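Local coordinates for lovastatin nonaketide synthase, polyketide synthase component (Aspergillus terreus, PDB 7CPX), which builds the nonaketide precursor of lovastatin, dihydromonacolin L, from malonyl-CoA as the iterative polyketide synthase of a megasynthase completed by lovC, at residues M573-E579 with F612-G616; D772-L778 with A815-K819; W1293-K1299 with T1603-N1608; Q1841-S1846 with T2066-S2070. The protein carries 2 engineered substitutions. All coordinates share one frame; numbering follows the deposited sequence.

In the fold
Following the chain from the N terminus, the four contacts close in series: none nests in another and none crosses. Contact 1 closes a short loop within the MAT domain, joining the one-turn helix 575-578 to the loop ahead of helix 624-644. Contact 2, in the same domain, closes another and pairs helix 768-780 with helix 815-820; the two centres lie 30 Å apart. Contact 3 spans 303 residues and brings the lead-in to helix 1298-1309 to the loop after strand 1600-1602, next to the edge strand of the methyltransferase sheet. Contact 4 ties the hairpin 1838-1842/1849-1853 to the loop after strand 2065-2066. Contacts 3 and 4, centres 52 Å apart, lie across the chain's centre from contacts 1 and 2.

Contact 1: residues M573-E579 with F612-G616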
loop_
_atom_site.group_PDB
_atom_site.type_symbol
_atom_site.label_atom_id
_atom_site.label_comp_id
_atom_site.label_asym_id
_atom_site.label_seq_id
_atom_site.Cartn_x
_atom_site.Cartn_y
_atom_site.Cartn_z
ATOM N N MET A 573 25.627 -6.582 -80.439
ATOM C CA MET A 573 26.175 -6.962 -79.145
ATOM C C MET A 573 27.423 -6.142 -78.836
ATOM O O MET A 573 28.204 -5.796 -79.726
ATOM C CB MET A 573 26.509 -8.454 -79.120
ATOM C CG MET A 573 25.307 -9.367 -79.314
ATOM S SD MET A 573 24.525 -9.895 -77.775
ATOM C CE MET A 573 23.680 -8.398 -77.273
ATOM N N LEU A 574 27.601 -5.826 -77.553
ATOM C CA LEU A 574 28.697 -5.019 -77.026
ATOM C C LEU A 574 28.662 -3.578 -77.516
ATOM O O LEU A 574 29.607 -2.827 -77.247
ATOM C CB LEU A 574 30.077 -5.598 -77.370
ATOM C CG LEU A 574 30.450 -6.977 -76.825
ATOM C CD1 LEU A 574 31.923 -7.253 -77.097
ATOM C CD2 LEU A 574 30.145 -7.095 -75.340
ATOM N N LYS A 575 27.611 -3.158 -78.223
ATOM C CA LYS A 575 27.572 -1.795 -78.738
ATOM C C LYS A 575 27.614 -0.783 -77.599
ATOM O O LYS A 575 28.324 0.226 -77.674
ATOM C CB LYS A 575 26.324 -1.593 -79.598
ATOM C CG LYS A 575 25.011 -1.744 -78.846
ATOM C CD LYS A 575 23.821 -1.628 -79.781
ATOM C CE LYS A 575 22.507 -1.661 -79.017
ATOM N NZ LYS A 575 22.314 -2.943 -78.286
ATOM N N ASN A 576 26.857 -1.040 -76.532
ATOM C CA ASN A 576 26.856 -0.127 -75.395
ATOM C C ASN A 576 28.120 -0.287 -74.557
ATOM O O ASN A 576 28.686 0.706 -74.083
ATOM C CB ASN A 576 25.610 -0.358 -74.543
ATOM C CG ASN A 576 24.339 -0.382 -75.366
ATOM O OD1 ASN A 576 23.615 -1.377 -75.383
ATOM N ND2 ASN A 576 24.062 0.718 -76.057
ATOM N N LEU A 577 28.580 -1.526 -74.366
ATOM C CA LEU A 577 29.806 -1.747 -73.605
ATOM C C LEU A 577 30.998 -1.082 -74.275
ATOM O O LEU A 577 31.815 -0.434 -73.610
ATOM C CB LEU A 577 30.058 -3.246 -73.439
ATOM C CG LEU A 577 29.390 -3.930 -72.244
ATOM C CD1 LEU A 577 29.409 -5.440 -72.416
ATOM C CD2 LEU A 577 30.083 -3.542 -70.949
ATOM N N ILE A 578 31.116 -1.231 -75.594
ATOM C CA ILE A 578 32.241 -0.643 -76.312
ATOM C C ILE A 578 32.181 0.878 -76.251
ATOM O O ILE A 578 33.203 1.546 -76.056
ATOM C CB ILE A 578 32.266 -1.153 -77.764
ATOM C CG1 ILE A 578 32.586 -2.650 -77.779
ATOM C CG2 ILE A 578 33.274 -0.359 -78.587
ATOM C CD1 ILE A 578 32.417 -3.312 -79.130
ATOM N N GLU A 579 30.990 1.447 -76.412
ATOM C CA GLU A 579 30.813 2.890 -76.465
ATOM C C GLU A 579 30.598 3.513 -75.092
ATOM O O GLU A 579 30.303 4.709 -75.009
ATOM C CB GLU A 579 29.636 3.238 -77.380
ATOM C CG GLU A 579 29.864 2.888 -78.842
ATOM C CD GLU A 579 30.966 3.714 -79.477
ATOM O OE1 GLU A 579 31.432 4.680 -78.838
ATOM O OE2 GLU A 579 31.367 3.397 -80.617
ATOM N N PHE A 612 29.768 -3.448 -87.196
ATOM C CA PHE A 612 28.528 -4.044 -86.717
ATOM C C PHE A 612 28.265 -3.812 -85.238
ATOM O O PHE A 612 27.100 -3.721 -84.845
ATOM C CB PHE A 612 28.523 -5.556 -86.990
ATOM C CG PHE A 612 28.431 -5.905 -88.447
ATOM C CD1 PHE A 612 27.198 -6.030 -89.066
ATOM C CD2 PHE A 612 29.575 -6.104 -89.201
ATOM C CE1 PHE A 612 27.108 -6.348 -90.407
ATOM C CE2 PHE A 612 29.491 -6.422 -90.542
ATOM C CZ PHE A 612 28.257 -6.545 -91.146
ATOM N N MET A 613 29.305 -3.712 -84.410
ATOM C CA MET A 613 29.137 -3.385 -82.995
ATOM C C MET A 613 29.044 -1.867 -82.823
ATOM O O MET A 613 29.852 -1.226 -82.151
ATOM C CB MET A 613 30.282 -3.966 -82.177
ATOM C CG MET A 613 30.286 -5.483 -82.100
ATOM S SD MET A 613 31.488 -6.100 -80.906
ATOM C CE MET A 613 31.110 -7.849 -80.904
ATOM N N LEU A 614 28.023 -1.296 -83.457
ATOM C CA LEU A 614 27.809 0.143 -83.485
ATOM C C LEU A 614 26.430 0.470 -82.933
ATOM O O LEU A 614 25.444 -0.197 -83.260
ATOM C CB LEU A 614 27.940 0.686 -84.912
ATOM C CG LEU A 614 29.274 0.413 -85.608
ATOM C CD1 LEU A 614 29.217 0.854 -87.061
ATOM C CD2 LEU A 614 30.412 1.109 -84.880
ATOM N N GLU A 615 26.368 1.501 -82.095
ATOM C CA GLU A 615 25.091 1.956 -81.567
ATOM C C GLU A 615 24.269 2.619 -82.666
ATOM O O GLU A 615 24.805 3.228 -83.596
ATOM C CB GLU A 615 25.306 2.934 -80.413
ATOM C CG GLU A 615 26.020 2.333 -79.214
ATOM C CD GLU A 615 26.144 3.311 -78.062
ATOM O OE1 GLU A 615 25.946 4.524 -78.287
ATOM O OE2 GLU A 615 26.436 2.868 -76.932
ATOM N N GLY A 616 22.955 2.495 -82.552
ATOM C CA GLY A 616 22.052 3.055 -83.556
ATOM C C GLY A 616 21.832 2.172 -84.760
ATOM O O GLY A 616 20.690 1.969 -85.181
#
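The carboxylate of Glu-615 is the flat group met by Asn-576 and Glu-579, and it is turned well out of the planes of these two flat neighbours: 52° from the amide of Asn-576 and 59° from the carboxylate of Glu-579. Asn-576 ND2 donates to Glu-615 OE2 at 3.3 Å with an N-H...O angle of 152°, fairly straight but long enough to count as a weak bond. Glu-615 is extended beyond CG, which lets OE2 reach the amide while Glu-615 CG rests near Lys-575 O, 3.5 Å away. OE2 also lies near Lys-575 O, but both are acceptors and this is no bond. Glu-579 CB and CG lie alongside the Glu-615 carboxylate, with Glu-579 CB 3.3 Å from Glu-615 OE2.

All this belongs to the MAT domain, where Leu-574 is the N-cap of the single-turn helix 575-578 and Met-613 is the centre of an inverse gamma turn in the facing loop. Met-613, at that turn, lies against the helix start. Its extended chain runs beside Leu-574, pointing the same way, with Leu-574 CD1 3.9 Å from Met-613 CE. Ile-578 instead crosses it at about a right angle, and Ile-578 CD1 meets Met-613 SD at 3.4 Å. Leu-630 and Val-634 of helix 624-644 also touch Met-613, while Val-584 and Val-588 of helix 582-596 pack on Ile-578. Lys-575 CB lies 3.9 Å from Leu-614 C, and Lys-575 NZ, turned by the bend at chi4, is hydrogen-bonded to Gly-572 O.

Contact 2: residues D772-L778 with A815-K819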
loop_
_atom_site.group_PDB
_atom_site.type_symbol
_atom_site.label_atom_id
_atom_site.label_comp_id
_atom_site.label_asym_id
_atom_site.label_seq_id
_atom_site.Cartn_x
_atom_site.Cartn_y
_atom_site.Cartn_z
ATOM N N ASP A 772 39.178 -27.367 -94.213
ATOM C CA ASP A 772 40.515 -27.815 -94.602
ATOM C C ASP A 772 41.484 -26.650 -94.752
ATOM O O ASP A 772 42.466 -26.582 -93.992
ATOM C CB ASP A 772 40.420 -28.652 -95.880
ATOM C CG ASP A 772 39.726 -29.982 -95.654
ATOM O OD1 ASP A 772 39.807 -30.514 -94.527
ATOM O OD2 ASP A 772 39.101 -30.497 -96.605
ATOM N N PRO A 773 41.288 -25.713 -95.686
ATOM C CA PRO A 773 42.230 -24.585 -95.772
ATOM C C PRO A 773 42.304 -23.779 -94.489
ATOM O O PRO A 773 43.394 -23.354 -94.086
ATOM C CB PRO A 773 41.677 -23.757 -96.941
ATOM C CG PRO A 773 40.232 -24.097 -96.994
ATOM C CD PRO A 773 40.138 -25.537 -96.590
ATOM N N TYR A 774 41.167 -23.579 -93.818
ATOM C CA TYR A 774 41.165 -22.829 -92.567
ATOM C C TYR A 774 42.161 -23.425 -91.581
ATOM O O TYR A 774 43.037 -22.722 -91.063
ATOM C CB TYR A 774 39.753 -22.811 -91.978
ATOM C CG TYR A 774 39.709 -22.820 -90.467
ATOM C CD1 TYR A 774 40.023 -21.684 -89.735
ATOM C CD2 TYR A 774 39.341 -23.965 -89.774
ATOM C CE1 TYR A 774 39.980 -21.689 -88.354
ATOM C CE2 TYR A 774 39.294 -23.981 -88.393
ATOM C CZ TYR A 774 39.614 -22.840 -87.689
ATOM O OH TYR A 774 39.567 -22.852 -86.314
ATOM N N MET A 775 42.065 -24.733 -91.338
ATOM C CA MET A 775 43.032 -25.384 -90.462
ATOM C C MET A 775 44.446 -25.205 -90.997
ATOM O O MET A 775 45.378 -24.937 -90.229
ATOM C CB MET A 775 42.697 -26.869 -90.320
ATOM C CG MET A 775 43.497 -27.579 -89.238
ATOM S SD MET A 775 43.192 -29.356 -89.182
ATOM C CE MET A 775 43.926 -29.876 -90.730
ATOM N N GLN A 776 44.623 -25.332 -92.315
ATOM C CA GLN A 776 45.942 -25.117 -92.898
ATOM C C GLN A 776 46.473 -23.733 -92.558
ATOM O O GLN A 776 47.680 -23.565 -92.350
ATOM C CB GLN A 776 45.886 -25.309 -94.414
ATOM C CG GLN A 776 45.609 -26.739 -94.847
ATOM C CD GLN A 776 45.434 -26.871 -96.347
ATOM O OE1 GLN A 776 45.519 -25.888 -97.082
ATOM N NE2 GLN A 776 45.186 -28.091 -96.809
ATOM N N ALA A 777 45.592 -22.732 -92.494
ATOM C CA ALA A 777 46.017 -21.412 -92.046
ATOM C C ALA A 777 46.225 -21.385 -90.538
ATOM O O ALA A 777 47.183 -20.775 -90.051
ATOM C CB ALA A 777 44.988 -20.361 -92.465
ATOM N N LEU A 778 45.348 -22.058 -89.787
ATOM C CA LEU A 778 45.455 -22.038 -88.334
ATOM C C LEU A 778 46.762 -22.662 -87.861
ATOM O O LEU A 778 47.263 -22.307 -86.789
ATOM C CB LEU A 778 44.261 -22.760 -87.711
ATOM C CG LEU A 778 44.062 -22.542 -86.210
ATOM C CD1 LEU A 778 42.582 -22.466 -85.883
ATOM C CD2 LEU A 778 44.721 -23.649 -85.409
ATOM N N ALA A 815 45.735 -27.893 -84.130
ATOM C CA ALA A 815 44.855 -27.302 -85.133
ATOM C C ALA A 815 43.665 -28.202 -85.434
ATOM O O ALA A 815 42.583 -27.710 -85.780
ATOM C CB ALA A 815 45.639 -27.012 -86.413
ATOM N N LYS A 816 43.844 -29.519 -85.315
ATOM C CA LYS A 816 42.744 -30.435 -85.585
ATOM C C LYS A 816 41.590 -30.220 -84.617
ATOM O O LYS A 816 40.431 -30.443 -84.977
ATOM C CB LYS A 816 43.240 -31.880 -85.519
ATOM C CG LYS A 816 44.299 -32.203 -86.559
ATOM C CD LYS A 816 44.729 -33.657 -86.499
ATOM C CE LYS A 816 45.771 -33.969 -87.563
ATOM N NZ LYS A 816 46.206 -35.392 -87.525
ATOM N N TYR A 817 41.878 -29.781 -83.390
ATOM C CA TYR A 817 40.801 -29.458 -82.460
ATOM C C TYR A 817 40.010 -28.244 -82.932
ATOM O O TYR A 817 38.773 -28.238 -82.881
ATOM C CB TYR A 817 41.372 -29.218 -81.063
ATOM C CG TYR A 817 40.325 -28.867 -80.032
ATOM C CD1 TYR A 817 39.225 -29.687 -79.826
ATOM C CD2 TYR A 817 40.440 -27.720 -79.259
ATOM C CE1 TYR A 817 38.266 -29.373 -78.885
ATOM C CE2 TYR A 817 39.488 -27.398 -78.313
ATOM C CZ TYR A 817 38.402 -28.228 -78.131
ATOM O OH TYR A 817 37.446 -27.916 -77.191
ATOM N N TRP A 818 40.705 -27.207 -83.402
ATOM C CA TRP A 818 40.007 -26.037 -83.922
ATOM C C TRP A 818 39.219 -26.381 -85.179
ATOM O O TRP A 818 38.200 -25.744 -85.468
ATOM C CB TRP A 818 41.005 -24.914 -84.201
ATOM C CG TRP A 818 41.872 -24.584 -83.021
ATOM C CD1 TRP A 818 43.096 -25.113 -82.733
ATOM C CD2 TRP A 818 41.581 -23.655 -81.971
ATOM N NE1 TRP A 818 43.586 -24.571 -81.570
ATOM C CE2 TRP A 818 42.674 -23.672 -81.082
ATOM C CE3 TRP A 818 40.502 -22.809 -81.695
ATOM C CZ2 TRP A 818 42.721 -22.876 -79.940
ATOM C CZ3 TRP A 818 40.550 -22.020 -80.561
ATOM C CH2 TRP A 818 41.652 -22.061 -79.697
ATOM N N LYS A 819 39.679 -27.376 -85.943
ATOM C CA LYS A 819 38.891 -27.858 -87.075
ATOM C C LYS A 819 37.649 -28.604 -86.601
ATOM O O LYS A 819 36.542 -28.373 -87.106
ATOM C CB LYS A 819 39.753 -28.757 -87.961
ATOM C CG LYS A 819 38.977 -29.520 -89.023
ATOM C CD LYS A 819 39.911 -30.253 -89.970
ATOM C CE LYS A 819 39.139 -31.132 -90.940
ATOM N NZ LYS A 819 40.040 -31.836 -91.891
#
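Two helices of the MAT domain, 768-780 and 815-820, pack here as a roughly antiparallel pair: their short segments cross at 145° with axes 9.2 Å apart at closest approach. Met-775, Leu-778 and Ala-815 meet between the helices. Ala-815 CB touches both larger residues, 3.6 Å from both Met-775 CG and Leu-778 CD2. Leu-778 crosses Trp-818 at about a right angle and lays both methyls against the start of the indole, Leu-778 CD1 at 3.4 Å from Trp-818 CB and CD2 at 3.5 Å from Trp-818 CD1. The indole then leads away toward helix 657-665, which begins at what is probably the nucleophile elbow of the acyltransferase.

Tyr-774 approaches with its ring edge, Trp-818 O lying close to the ring plane. Tyr-774 OH gives Trp-818 O a weak hydrogen bond of 3.3 Å. Ile-677 of helix 671-682 touches Tyr-774, Leu-778 and Trp-818 alike, so helix 671-682 covers this side.

In Met-775, chi1 (-170°) and chi2 (-175°), both anti, carry SD out to the lysine stem, where Met-775 SD lies 3.5 Å from Lys-819 CD; the bend at chi3 only turns CE. Lys-819 stays fully extended past the sulfur, and Lys-819 NZ and Asp-772 OD1 form a salt bridge of 3.0 Å, the nitrogen meeting OD1 nearly along the C-O axis.

Contact 3: residues W1293-K1299 with T1603-N1608; sequences WATAQDK and TDRDAN
Trp-1293 receives the guanidinium of Arg-1605 on one ring face, a cation-pi contact. Arg-1605 CZ lies 3.9 Å from the centroid of the Trp-1293 five-membered ring and only 10° off its normal, yet the two planes are 48° apart, so the group is tilted rather than stacked flat. Arg-1605 NH2 is the leading nitrogen, 3.2 Å from Trp-1293 CD2 and offset toward the ring rim. A bend at chi2 of Arg-1605 turns its chain over the indole. The Trp-1293 CD1 corner also meets Thr-1603 CG2 at 3.9 Å, and Trp-1293 NE1 is bonded to Asp-1288 OD1, which further fixes the rotation of the ring.

Ala-1294 follows, its CB facing Asn-1608 ND2 at 3.7 Å. Next to take part is Asp-1298, which Asn-1608 meets from the opposite direction. ND2 is the donor to Asp-1298 OD2; the modelled separation is implausibly short, so the bond's length is doubtful, although its direction is nearly straight. Asn-1608 ND2 also makes a weak, strongly bent bond to Asp-1298 O at 3.3 Å.

Lys-1299 touches Asp-1606 through its stem, CD lying 3.3 Å from Asp-1606 OD2. Lys-1299 NZ is 4.7 Å from Asp-1606 OD2, too far for a salt bridge, though the opposite charges may attract at longer range.

Thr-1603 and Leu-1287 share backbone hydrogen bonds, by which strand 1286-1287 extends the sheet beside strand 1600-1602. The segment 1603-1608 opens the loop linking strand 1600-1602 to antiparallel strand 1614-1618, the closing hairpin typical of the Rossmann-like sheet of class I methyltransferases.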
loop_
_atom_site.group_PDB
_atom_site.type_symbol
_atom_site.label_atom_id
_atom_site.label_comp_id
_atom_site.label_asym_id
_atom_site.label_seq_id
_atom_site.Cartn_x
_atom_site.Cartn_y
_atom_site.Cartn_z
ATOM N N TRP A 1293 -4.314 10.177 75.561
ATOM C CA TRP A 1293 -4.045 9.792 76.935
ATOM C C TRP A 1293 -3.633 8.326 76.999
ATOM O O TRP A 1293 -3.809 7.560 76.046
ATOM C CB TRP A 1293 -5.276 10.021 77.815
ATOM C CG TRP A 1293 -5.548 11.457 78.135
ATOM C CD1 TRP A 1293 -4.732 12.522 77.892
ATOM C CD2 TRP A 1293 -6.722 11.986 78.763
ATOM N NE1 TRP A 1293 -5.324 13.681 78.329
ATOM C CE2 TRP A 1293 -6.546 13.379 78.868
ATOM C CE3 TRP A 1293 -7.904 11.416 79.245
ATOM C CZ2 TRP A 1293 -7.510 14.211 79.434
ATOM C CZ3 TRP A 1293 -8.857 12.243 79.806
ATOM C CH2 TRP A 1293 -8.655 13.625 79.897
ATOM N N ALA A 1294 -3.076 7.937 78.141
ATOM C CA ALA A 1294 -2.739 6.539 78.384
ATOM C C ALA A 1294 -4.037 5.768 78.580
ATOM O O ALA A 1294 -4.623 5.775 79.665
ATOM C CB ALA A 1294 -1.827 6.409 79.599
ATOM N N THR A 1295 -4.495 5.102 77.523
ATOM C CA THR A 1295 -5.772 4.407 77.574
ATOM C C THR A 1295 -5.759 3.344 78.668
ATOM O O THR A 1295 -4.713 2.983 79.215
ATOM C CB THR A 1295 -6.092 3.770 76.220
ATOM O OG1 THR A 1295 -7.375 3.132 76.282
ATOM C CG2 THR A 1295 -5.039 2.740 75.837
ATOM N N ALA A 1296 -6.953 2.838 78.984
ATOM C CA ALA A 1296 -7.084 1.892 80.088
ATOM C C ALA A 1296 -6.230 0.653 79.856
ATOM O O ALA A 1296 -5.574 0.160 80.781
ATOM C CB ALA A 1296 -8.551 1.505 80.272
ATOM N N GLN A 1297 -6.224 0.134 78.627
ATOM C CA GLN A 1297 -5.395 -1.030 78.330
ATOM C C GLN A 1297 -3.917 -0.711 78.512
ATOM O O GLN A 1297 -3.160 -1.530 79.048
ATOM C CB GLN A 1297 -5.673 -1.523 76.909
ATOM C CG GLN A 1297 -6.924 -2.383 76.785
ATOM C CD GLN A 1297 -8.180 -1.669 77.247
ATOM O OE1 GLN A 1297 -8.833 -2.095 78.201
ATOM N NE2 GLN A 1297 -8.527 -0.581 76.571
ATOM N N ASP A 1298 -3.483 0.472 78.071
ATOM C CA ASP A 1298 -2.118 0.905 78.354
ATOM C C ASP A 1298 -1.907 1.077 79.854
ATOM O O ASP A 1298 -0.886 0.640 80.405
ATOM C CB ASP A 1298 -1.819 2.205 77.609
ATOM C CG ASP A 1298 -0.343 2.554 77.616
ATOM O OD1 ASP A 1298 0.456 1.769 77.065
ATOM O OD2 ASP A 1298 0.017 3.616 78.167
ATOM N N LYS A 1299 -2.876 1.700 80.531
ATOM C CA LYS A 1299 -2.921 1.764 81.985
ATOM C C LYS A 1299 -3.277 0.421 82.604
ATOM O O LYS A 1299 -3.496 0.339 83.816
ATOM C CB LYS A 1299 -3.923 2.832 82.435
ATOM C CG LYS A 1299 -3.744 3.278 83.879
ATOM C CD LYS A 1299 -4.633 4.464 84.219
ATOM C CE LYS A 1299 -6.107 4.094 84.180
ATOM N NZ LYS A 1299 -6.977 5.232 84.586
ATOM N N THR A 1603 0.926 16.270 78.706
ATOM C CA THR A 1603 0.238 15.822 79.909
ATOM C C THR A 1603 0.893 14.551 80.435
ATOM O O THR A 1603 0.924 13.526 79.748
ATOM C CB THR A 1603 -1.245 15.588 79.617
ATOM O OG1 THR A 1603 -1.916 15.200 80.822
ATOM C CG2 THR A 1603 -1.435 14.500 78.563
ATOM N N ASP A 1604 1.432 14.630 81.647
ATOM C CA ASP A 1604 2.116 13.518 82.296
ATOM C C ASP A 1604 1.584 13.329 83.706
ATOM O O ASP A 1604 2.337 13.079 84.651
ATOM C CB ASP A 1604 3.626 13.746 82.313
ATOM C CG ASP A 1604 4.008 15.067 82.952
ATOM O OD1 ASP A 1604 3.096 15.821 83.354
ATOM O OD2 ASP A 1604 5.220 15.353 83.051
ATOM N N ARG A 1605 0.265 13.451 83.864
ATOM C CA ARG A 1605 -0.321 13.437 85.199
ATOM C C ARG A 1605 -0.162 12.086 85.883
ATOM O O ARG A 1605 0.082 12.037 87.093
ATOM C CB ARG A 1605 -1.800 13.834 85.132
ATOM C CG ARG A 1605 -2.753 12.770 84.588
ATOM C CD ARG A 1605 -2.522 12.471 83.115
ATOM N NE ARG A 1605 -3.593 11.655 82.558
ATOM C CZ ARG A 1605 -4.753 12.131 82.130
ATOM N NH1 ARG A 1605 -5.030 13.424 82.174
ATOM N NH2 ARG A 1605 -5.663 11.288 81.649
ATOM N N ASP A 1606 -0.288 10.983 85.142
ATOM C CA ASP A 1606 -0.336 9.659 85.753
ATOM C C ASP A 1606 0.877 8.801 85.417
ATOM O O ASP A 1606 1.614 8.404 86.324
ATOM C CB ASP A 1606 -1.622 8.946 85.312
ATOM C CG ASP A 1606 -1.791 7.585 85.961
ATOM O OD1 ASP A 1606 -1.017 7.263 86.887
ATOM O OD2 ASP A 1606 -2.696 6.834 85.541
ATOM N N ALA A 1607 1.124 8.521 84.137
ATOM C CA ALA A 1607 2.175 7.577 83.773
ATOM C C ALA A 1607 2.260 7.364 82.267
ATOM O O ALA A 1607 1.454 7.907 81.505
ATOM C CB ALA A 1607 1.944 6.229 84.460
ATOM N N ASN A 1608 3.242 6.574 81.836
ATOM C CA ASN A 1608 3.376 6.019 80.494
ATOM C C ASN A 1608 3.828 7.054 79.472
ATOM O O ASN A 1608 4.073 6.687 78.317
ATOM C CB ASN A 1608 2.067 5.379 80.003
ATOM C CG ASN A 1608 1.467 4.432 81.023
ATOM O OD1 ASN A 1608 1.903 4.384 82.172
ATOM N ND2 ASN A 1608 0.462 3.672 80.609
#

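Contact 4: residues Q1841-S1846 with T2066-S2070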
loop_
_atom_site.group_PDB
_atom_site.type_symbol
_atom_site.label_atom_id
_atom_site.label_comp_id
_atom_site.label_asym_id
_atom_site.label_seq_id
_atom_site.Cartn_x
_atom_site.Cartn_y
_atom_site.Cartn_z
ATOM N N GLN A 1841 -18.860 4.086 39.063
ATOM C CA GLN A 1841 -19.178 4.785 37.831
ATOM C C GLN A 1841 -18.355 4.245 36.670
ATOM O O GLN A 1841 -17.169 3.936 36.818
ATOM C CB GLN A 1841 -18.917 6.283 37.994
ATOM C CG GLN A 1841 -19.324 7.130 36.803
ATOM C CD GLN A 1841 -20.825 7.208 36.629
ATOM O OE1 GLN A 1841 -21.421 6.414 35.902
ATOM N NE2 GLN A 1841 -21.447 8.171 37.299
ATOM N N THR A 1842 -19.000 4.135 35.513
ATOM C CA THR A 1842 -18.299 3.779 34.290
ATOM C C THR A 1842 -17.500 4.969 33.773
ATOM O O THR A 1842 -17.873 6.129 33.965
ATOM C CB THR A 1842 -19.290 3.322 33.221
ATOM O OG1 THR A 1842 -18.575 2.868 32.064
ATOM C CG2 THR A 1842 -20.215 4.470 32.824
ATOM N N ALA A 1843 -16.391 4.671 33.102
ATOM C CA ALA A 1843 -15.585 5.724 32.510
ATOM C C ALA A 1843 -16.381 6.454 31.433
ATOM O O ALA A 1843 -17.345 5.930 30.869
ATOM C CB ALA A 1843 -14.301 5.148 31.916
ATOM N N ARG A 1844 -15.966 7.691 31.152
ATOM C CA ARG A 1844 -16.654 8.478 30.133
ATOM C C ARG A 1844 -16.648 7.743 28.800
ATOM O O ARG A 1844 -17.682 7.623 28.134
ATOM C CB ARG A 1844 -16.000 9.850 29.962
ATOM C CG ARG A 1844 -15.374 10.483 31.204
ATOM C CD ARG A 1844 -14.633 11.750 30.810
ATOM N NE ARG A 1844 -15.285 12.418 29.689
ATOM C CZ ARG A 1844 -14.705 13.318 28.909
ATOM N NH1 ARG A 1844 -13.463 13.718 29.118
ATOM N NH2 ARG A 1844 -15.394 13.840 27.898
ATOM N N ASP A 1845 -15.482 7.245 28.399
ATOM C CA ASP A 1845 -15.351 6.436 27.195
ATOM C C ASP A 1845 -15.800 4.999 27.413
ATOM O O ASP A 1845 -15.660 4.178 26.499
ATOM C CB ASP A 1845 -13.900 6.455 26.709
ATOM C CG ASP A 1845 -12.930 5.919 27.744
ATOM O OD1 ASP A 1845 -13.375 5.571 28.859
ATOM O OD2 ASP A 1845 -11.719 5.846 27.445
ATOM N N SER A 1846 -16.325 4.678 28.595
ATOM C CA SER A 1846 -16.755 3.323 28.925
ATOM C C SER A 1846 -15.588 2.342 28.877
ATOM O O SER A 1846 -15.772 1.152 28.613
ATOM C CB SER A 1846 -17.880 2.861 27.997
ATOM O OG SER A 1846 -18.975 3.760 28.040
ATOM N N THR A 2066 -27.270 -1.384 30.714
ATOM C CA THR A 2066 -26.418 -0.265 30.340
ATOM C C THR A 2066 -25.627 0.182 31.557
ATOM O O THR A 2066 -25.943 -0.175 32.695
ATOM C CB THR A 2066 -27.236 0.904 29.779
ATOM O OG1 THR A 2066 -26.359 1.842 29.142
ATOM C CG2 THR A 2066 -27.990 1.609 30.894
ATOM N N ASP A 2067 -24.588 0.972 31.296
ATOM C CA ASP A 2067 -23.735 1.527 32.337
ATOM C C ASP A 2067 -24.010 2.999 32.608
ATOM O O ASP A 2067 -23.311 3.603 33.427
ATOM C CB ASP A 2067 -22.264 1.347 31.953
ATOM C CG ASP A 2067 -21.911 2.058 30.661
ATOM O OD1 ASP A 2067 -22.770 2.105 29.756
ATOM O OD2 ASP A 2067 -20.779 2.572 30.552
ATOM N N THR A 2068 -25.004 3.590 31.946
ATOM C CA THR A 2068 -25.297 5.011 32.073
ATOM C C THR A 2068 -26.769 5.210 32.394
ATOM O O THR A 2068 -27.637 4.559 31.804
ATOM C CB THR A 2068 -24.942 5.769 30.788
ATOM O OG1 THR A 2068 -23.548 5.606 30.500
ATOM C CG2 THR A 2068 -25.263 7.251 30.929
ATOM N N VAL A 2069 -27.043 6.116 33.331
ATOM C CA VAL A 2069 -28.409 6.480 33.687
ATOM C C VAL A 2069 -28.579 7.988 33.552
ATOM O O VAL A 2069 -29.692 8.483 33.345
ATOM C CB VAL A 2069 -28.756 6.010 35.111
ATOM C CG1 VAL A 2069 -30.143 6.493 35.512
ATOM C CG2 VAL A 2069 -28.669 4.497 35.199
ATOM N N SER A 2070 -27.477 8.725 33.661
ATOM C CA SER A 2070 -27.507 10.179 33.552
ATOM C C SER A 2070 -28.490 10.783 34.549
ATOM O O SER A 2070 -28.301 10.681 35.761
ATOM C CB SER A 2070 -27.877 10.601 32.128
ATOM O OG SER A 2070 -27.879 12.011 31.999
#
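Asp-2067 carries the contact, reaching across to Thr-1842 and Ser-1846 with a single carboxylate oxygen. Thr-1842 OG1 donates to Asp-2067 OD2 at 2.7 Å, OD2 accepting through its anti lone pair, the one away from the other oxygen. Ser-1846 OG gives Asp-2067 OD2 a second bond, weak at 3.3 Å. With chi1 at 61°, Asp-2067 CG stands between its backbone N and carbonyl carbon, which directs the carboxylate at the opposing segment; the Thr-1842 side chain crosses it at about a right angle. The two donors are brought together by a type I beta turn from Ala-1843 to Ser-1846, closed by Ser-1846 N to Ala-1843 O at 2.8 Å. Thr-2068, next in line, adds only a loose approach, its OG1 lying 4.2 Å from Thr-1842 CG2.

Lys-2120 touches Thr-1842, Ser-1846 and Asp-2067. Tyr-1849, on strand 1849-1853, packs against Thr-1842 and Asp-2067. The contact thus joins the hairpin 1838-1842/1849-1853 to the loop just after strand 2065-2066, a strand that pairs antiparallel with strand 1869-1883 through backbone bonds between Thr-2066 and Ala-1880.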